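Local coordinates for protein probable tRNA pseudouridine synthase D (Methanosarcina mazei, PDB 1Z2Z) that probably isomerises uridine 13 of transfer RNA to pseudouridine, as a member of the TruD family of pseudouridine synthases, at residues Gly238-His246 against Ser257-Leu265. Residues are numbered along the deposited sequence; the frame is centred on the assembly and turned at random.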
ATOM      1  N   GLY A 238      21.046  -4.274  -5.912  1.00 47.76           N
ATOM      2  CA  GLY A 238      21.358  -4.779  -7.235  1.00 49.66           C
ATOM      3  C   GLY A 238      20.915  -3.859  -8.359  1.00 50.79           C
ATOM      4  O   GLY A 238      21.673  -3.635  -9.294  1.00 50.52           O
ATOM      5  N   HIS A 239      19.696  -3.328  -8.269  1.00 51.64           N
ATOM      6  CA  HIS A 239      19.157  -2.435  -9.290  1.00 52.43           C
ATOM      7  C   HIS A 239      20.000  -1.175  -9.493  1.00 53.05           C
ATOM      8  O   HIS A 239      20.264  -0.771 -10.627  1.00 53.27           O
ATOM      9  CB  HIS A 239      17.717  -2.026  -8.951  1.00 54.74           C
ATOM     10  CG  HIS A 239      16.763  -3.176  -8.828  1.00 56.13           C
ATOM     11  ND1 HIS A 239      16.784  -4.261  -9.681  1.00 56.57           N
ATOM     12  CD2 HIS A 239      15.735  -3.394  -7.973  1.00 56.29           C
ATOM     13  CE1 HIS A 239      15.813  -5.094  -9.355  1.00 56.77           C
ATOM     14  NE2 HIS A 239      15.161  -4.592  -8.320  1.00 56.41           N
ATOM     15  N   GLU A 240      20.417  -0.543  -8.404  1.00 52.89           N
ATOM     16  CA  GLU A 240      21.230   0.659  -8.519  1.00 53.34           C
ATOM     17  C   GLU A 240      22.574   0.324  -9.141  1.00 54.00           C
ATOM     18  O   GLU A 240      23.073   1.055  -9.995  1.00 54.43           O
ATOM     19  CB  GLU A 240      21.453   1.311  -7.148  1.00 53.03           C
ATOM     20  CG  GLU A 240      20.264   2.109  -6.619  1.00 54.12           C
ATOM     21  CD  GLU A 240      19.234   1.256  -5.897  1.00 54.55           C
ATOM     22  OE1 GLU A 240      18.783   0.235  -6.462  1.00 55.64           O
ATOM     23  OE2 GLU A 240      18.866   1.616  -4.759  1.00 54.82           O
ATOM     24  N   ARG A 241      23.165  -0.786  -8.712  1.00 54.99           N
ATOM     25  CA  ARG A 241      24.463  -1.192  -9.243  1.00 56.25           C
ATOM     26  C   ARG A 241      24.367  -1.479 -10.746  1.00 56.08           C
ATOM     27  O   ARG A 241      25.162  -0.975 -11.541  1.00 55.21           O
ATOM     28  CB  ARG A 241      25.000  -2.435  -8.492  1.00 56.33           C
ATOM     29  CG  ARG A 241      25.493  -2.174  -7.049  1.00 56.86           C
ATOM     30  CD  ARG A 241      25.943  -3.462  -6.330  1.00 59.82           C
ATOM     31  NE  ARG A 241      26.971  -4.206  -7.068  1.00 62.45           N
ATOM     32  CZ  ARG A 241      26.930  -5.520  -7.313  1.00 63.35           C
ATOM     33  NH1 ARG A 241      27.910  -6.106  -7.995  1.00 61.83           N
ATOM     34  NH2 ARG A 241      25.905  -6.254  -6.890  1.00 63.17           N
ATOM     35  N   ALA A 242      23.378  -2.274 -11.128  1.00 56.54           N
ATOM     36  CA  ALA A 242      23.199  -2.634 -12.527  1.00 57.76           C
ATOM     37  C   ALA A 242      23.154  -1.403 -13.423  1.00 59.34           C
ATOM     38  O   ALA A 242      23.699  -1.408 -14.534  1.00 58.52           O
ATOM     39  CB  ALA A 242      21.926  -3.456 -12.696  1.00 56.31           C
HETATM   40  N   MSE A 243      22.514  -0.344 -12.931  1.00 61.53           N
HETATM   41  CA  MSE A 243      22.373   0.900 -13.694  1.00 62.88           C
HETATM   42  C   MSE A 243      23.652   1.710 -13.825  1.00 64.59           C
HETATM   43  O   MSE A 243      23.899   2.347 -14.852  1.00 65.06           O
HETATM   44  CB  MSE A 243      21.299   1.778 -13.064  1.00 61.60           C
HETATM   45  CG  MSE A 243      19.954   1.133 -13.047  1.00 62.66           C
HETATM   46 SE   MSE A 243      18.599   2.319 -12.426  1.00 67.29          SE
HETATM   47  CE  MSE A 243      18.783   3.728 -13.751  1.00 63.81           C
HETATM   48  N   MSE A 244      24.459   1.702 -12.776  1.00 67.04           N
HETATM   49  CA  MSE A 244      25.696   2.446 -12.808  1.00 69.06           C
HETATM   50  C   MSE A 244      26.655   1.795 -13.789  1.00 69.46           C
HETATM   51  O   MSE A 244      27.417   2.484 -14.464  1.00 69.59           O
HETATM   52  CB  MSE A 244      26.297   2.512 -11.410  1.00 71.53           C
HETATM   53  CG  MSE A 244      25.356   3.170 -10.412  1.00 75.13           C
HETATM   54 SE   MSE A 244      26.137   3.440  -8.671  1.00 77.34          SE
HETATM   55  CE  MSE A 244      26.664   5.286  -8.881  1.00 76.60           C
ATOM     56  N   ASN A 245      26.612   0.468 -13.883  1.00 69.44           N
ATOM     57  CA  ASN A 245      27.488  -0.227 -14.820  1.00 70.42           C
ATOM     58  C   ASN A 245      27.200   0.204 -16.255  1.00 71.25           C
ATOM     59  O   ASN A 245      28.124   0.464 -17.023  1.00 71.04           O
ATOM     60  CB  ASN A 245      27.324  -1.744 -14.699  1.00 70.10           C
ATOM     61  CG  ASN A 245      28.003  -2.305 -13.470  1.00 70.58           C
ATOM     62  OD1 ASN A 245      29.182  -2.042 -13.225  1.00 70.79           O
ATOM     63  ND2 ASN A 245      27.267  -3.094 -12.693  1.00 69.83           N
ATOM     64  N   HIS A 246      25.914   0.276 -16.602  1.00 72.92           N
ATOM     65  CA  HIS A 246      25.467   0.675 -17.940  1.00 73.94           C
ATOM     66  C   HIS A 246      25.915   2.087 -18.247  1.00 73.89           C
ATOM     67  O   HIS A 246      25.952   2.502 -19.405  1.00 74.14           O
ATOM     68  CB  HIS A 246      23.943   0.627 -18.036  1.00 75.78           C
ATOM     69  CG  HIS A 246      23.413   0.981 -19.391  1.00 77.73           C
ATOM     70  ND1 HIS A 246      23.399   0.086 -20.438  1.00 78.90           N
ATOM     71  CD2 HIS A 246      22.905   2.139 -19.878  1.00 78.31           C
ATOM     72  CE1 HIS A 246      22.903   0.676 -21.513  1.00 79.44           C
ATOM     73  NE2 HIS A 246      22.597   1.922 -21.198  1.00 79.45           N
ATOM     74  N   SER A 257      19.450   3.558 -19.269  1.00 66.69           N
ATOM     75  CA  SER A 257      19.933   3.035 -17.997  1.00 66.32           C
ATOM     76  C   SER A 257      18.824   2.251 -17.290  1.00 65.49           C
ATOM     77  O   SER A 257      19.076   1.578 -16.303  1.00 65.20           O
ATOM     78  CB  SER A 257      20.428   4.171 -17.099  1.00 66.08           C
ATOM     79  OG  SER A 257      19.351   4.964 -16.645  1.00 66.82           O
ATOM     80  N   PHE A 258      17.602   2.326 -17.813  1.00 64.93           N
ATOM     81  CA  PHE A 258      16.469   1.624 -17.221  1.00 64.43           C
ATOM     82  C   PHE A 258      16.257   0.249 -17.817  1.00 65.64           C
ATOM     83  O   PHE A 258      15.496  -0.559 -17.279  1.00 65.38           O
ATOM     84  CB  PHE A 258      15.192   2.428 -17.419  1.00 63.30           C
ATOM     85  CG  PHE A 258      15.154   3.695 -16.636  1.00 62.86           C
ATOM     86  CD1 PHE A 258      14.959   3.670 -15.260  1.00 63.16           C
ATOM     87  CD2 PHE A 258      15.306   4.919 -17.271  1.00 62.35           C
ATOM     88  CE1 PHE A 258      14.916   4.848 -14.528  1.00 62.54           C
ATOM     89  CE2 PHE A 258      15.266   6.102 -16.548  1.00 62.40           C
ATOM     90  CZ  PHE A 258      15.068   6.068 -15.176  1.00 62.11           C
ATOM     91  N   ARG A 259      16.920  -0.008 -18.940  1.00 67.65           N
ATOM     92  CA  ARG A 259      16.796  -1.285 -19.643  1.00 68.81           C
ATOM     93  C   ARG A 259      17.625  -2.390 -18.994  1.00 68.76           C
ATOM     94  O   ARG A 259      17.862  -3.440 -19.593  1.00 69.25           O
ATOM     95  CB  ARG A 259      17.210  -1.108 -21.112  1.00 69.71           C
ATOM     96  CG  ARG A 259      16.139  -1.532 -22.119  1.00 70.61           C
ATOM     97  CD  ARG A 259      16.492  -1.118 -23.546  1.00 71.11           C
ATOM     98  NE  ARG A 259      15.421  -1.402 -24.503  1.00 71.83           N
ATOM     99  CZ  ARG A 259      14.183  -0.910 -24.430  1.00 72.79           C
ATOM    100  NH1 ARG A 259      13.840  -0.102 -23.435  1.00 72.08           N
ATOM    101  NH2 ARG A 259      13.284  -1.214 -25.360  1.00 73.34           N
ATOM    102  N   VAL A 260      18.054  -2.148 -17.760  1.00 68.16           N
ATOM    103  CA  VAL A 260      18.853  -3.114 -17.020  1.00 68.53           C
ATOM    104  C   VAL A 260      18.018  -3.767 -15.914  1.00 68.56           C
ATOM    105  O   VAL A 260      18.352  -4.842 -15.409  1.00 68.16           O
ATOM    106  CB  VAL A 260      20.087  -2.421 -16.414  1.00 69.08           C
ATOM    107  CG1 VAL A 260      21.077  -2.060 -17.516  1.00 70.22           C
ATOM    108  CG2 VAL A 260      19.659  -1.163 -15.693  1.00 69.14           C
ATOM    109  N   LEU A 261      16.924  -3.103 -15.556  1.00 68.86           N
ATOM    110  CA  LEU A 261      16.006  -3.580 -14.525  1.00 69.37           C
ATOM    111  C   LEU A 261      14.841  -4.301 -15.209  1.00 70.43           C
ATOM    112  O   LEU A 261      14.367  -3.860 -16.255  1.00 70.50           O
ATOM    113  CB  LEU A 261      15.458  -2.387 -13.731  1.00 68.91           C
ATOM    114  CG  LEU A 261      16.430  -1.253 -13.369  1.00 68.01           C
ATOM    115  CD1 LEU A 261      15.652  -0.064 -12.825  1.00 66.89           C
ATOM    116  CD2 LEU A 261      17.451  -1.745 -12.361  1.00 66.21           C
ATOM    117  N   PRO A 262      14.352  -5.408 -14.623  1.00 71.26           N
ATOM    118  CA  PRO A 262      13.237  -6.150 -15.221  1.00 71.98           C
ATOM    119  C   PRO A 262      11.997  -5.277 -15.326  1.00 73.49           C
ATOM    120  O   PRO A 262      12.068  -4.076 -15.090  1.00 73.85           O
ATOM    121  CB  PRO A 262      13.049  -7.317 -14.256  1.00 71.77           C
ATOM    122  CG  PRO A 262      13.452  -6.728 -12.941  1.00 71.23           C
ATOM    123  CD  PRO A 262      14.705  -5.972 -13.308  1.00 71.54           C
ATOM    124  N   GLN A 263      10.865  -5.884 -15.678  1.00 75.71           N
ATOM    125  CA  GLN A 263       9.589  -5.167 -15.803  1.00 77.27           C
ATOM    126  C   GLN A 263       9.011  -4.683 -14.469  1.00 78.10           C
ATOM    127  O   GLN A 263       7.899  -4.153 -14.430  1.00 76.88           O
ATOM    128  CB  GLN A 263       8.561  -6.060 -16.493  1.00 77.12           C
ATOM    129  CG  GLN A 263       8.513  -7.508 -15.984  1.00 78.35           C
ATOM    130  CD  GLN A 263       8.013  -7.662 -14.546  1.00 78.07           C
ATOM    131  OE1 GLN A 263       8.726  -7.367 -13.583  1.00 77.75           O
ATOM    132  NE2 GLN A 263       6.780  -8.135 -14.403  1.00 77.86           N
ATOM    133  N   ASN A 264       9.769  -4.875 -13.388  1.00 80.00           N
ATOM    134  CA  ASN A 264       9.346  -4.471 -12.046  1.00 81.17           C
ATOM    135  C   ASN A 264       9.282  -2.953 -11.993  1.00 81.82           C
ATOM    136  O   ASN A 264       8.329  -2.350 -12.491  1.00 83.21           O
ATOM    137  CB  ASN A 264      10.336  -4.991 -10.989  1.00 81.94           C
ATOM    138  CG  ASN A 264       9.724  -5.072  -9.584  1.00 82.86           C
ATOM    139  OD1 ASN A 264      10.437  -5.287  -8.593  1.00 82.52           O
ATOM    140  ND2 ASN A 264       8.405  -4.916  -9.497  1.00 82.52           N
ATOM    141  N   LEU A 265      10.295  -2.329 -11.396  1.00 81.79           N
ATOM    142  CA  LEU A 265      10.324  -0.873 -11.312  1.00 80.83           C
ATOM    143  C   LEU A 265      10.130  -0.307 -12.708  1.00 80.01           C
ATOM    144  O   LEU A 265       9.638   0.809 -12.872  1.00 81.50           O
ATOM    145  CB  LEU A 265      11.658  -0.376 -10.737  1.00 80.77           C
ATOM    146  CG  LEU A 265      11.868  -0.470  -9.226  1.00 80.36           C
ATOM    147  CD1 LEU A 265      10.774   0.307  -8.502  1.00 79.61           C
ATOM    148  CD2 LEU A 265      11.866  -1.926  -8.803  1.00 80.96           C
TER
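Met243 meets Ser257, and His239 meets Leu261, where the helical residues Gly238-His246 lie against the turn and loop that lead from Ser257 into helix 263-287, running back along the first helix in the reverse sense. The CA atoms of Met243 and Ser257 come to 5.4 Å, those of His239 and Leu261 to 6.2 Å. Met243, a selenomethionine, carries much of the contact: its CG lies 3.4 Å from the Ser257 carbonyl O, and the bend at chi3 (59°) carries CE over one face of the Phe258 ring, 4.1 Å from Phe258 CE1. Its SE lies 3.8 Å from Leu261 CD1. Val260 crosses the Met243 side chain at about a right angle, CG2 3.5 Å from Met243 CG, while its CG1 touches CB of His246. Cutting Val260 back to an alanine removes both methyls and is likely to open a gap beside Met243 CG and His246 CB. Leu261 CD2 packs 3.4 Å from His239 CB; Pro262 CD and Leu265 CD2 approach the His239 ring from the same side, near CE1 and CD2 respectively. With CG anti to the backbone N (chi1 -178°), His246 lays CD2 3.6 Å from Ser257 CA; its NE2 bonds Asp253, and Ser257 OG bonds the carbonyl of Tyr254. Away from the predicted nucleophile, this is mainly apolar helix-loop packing within the TRUD region, joining helix 238-249 to the lead-in of helix 263-287.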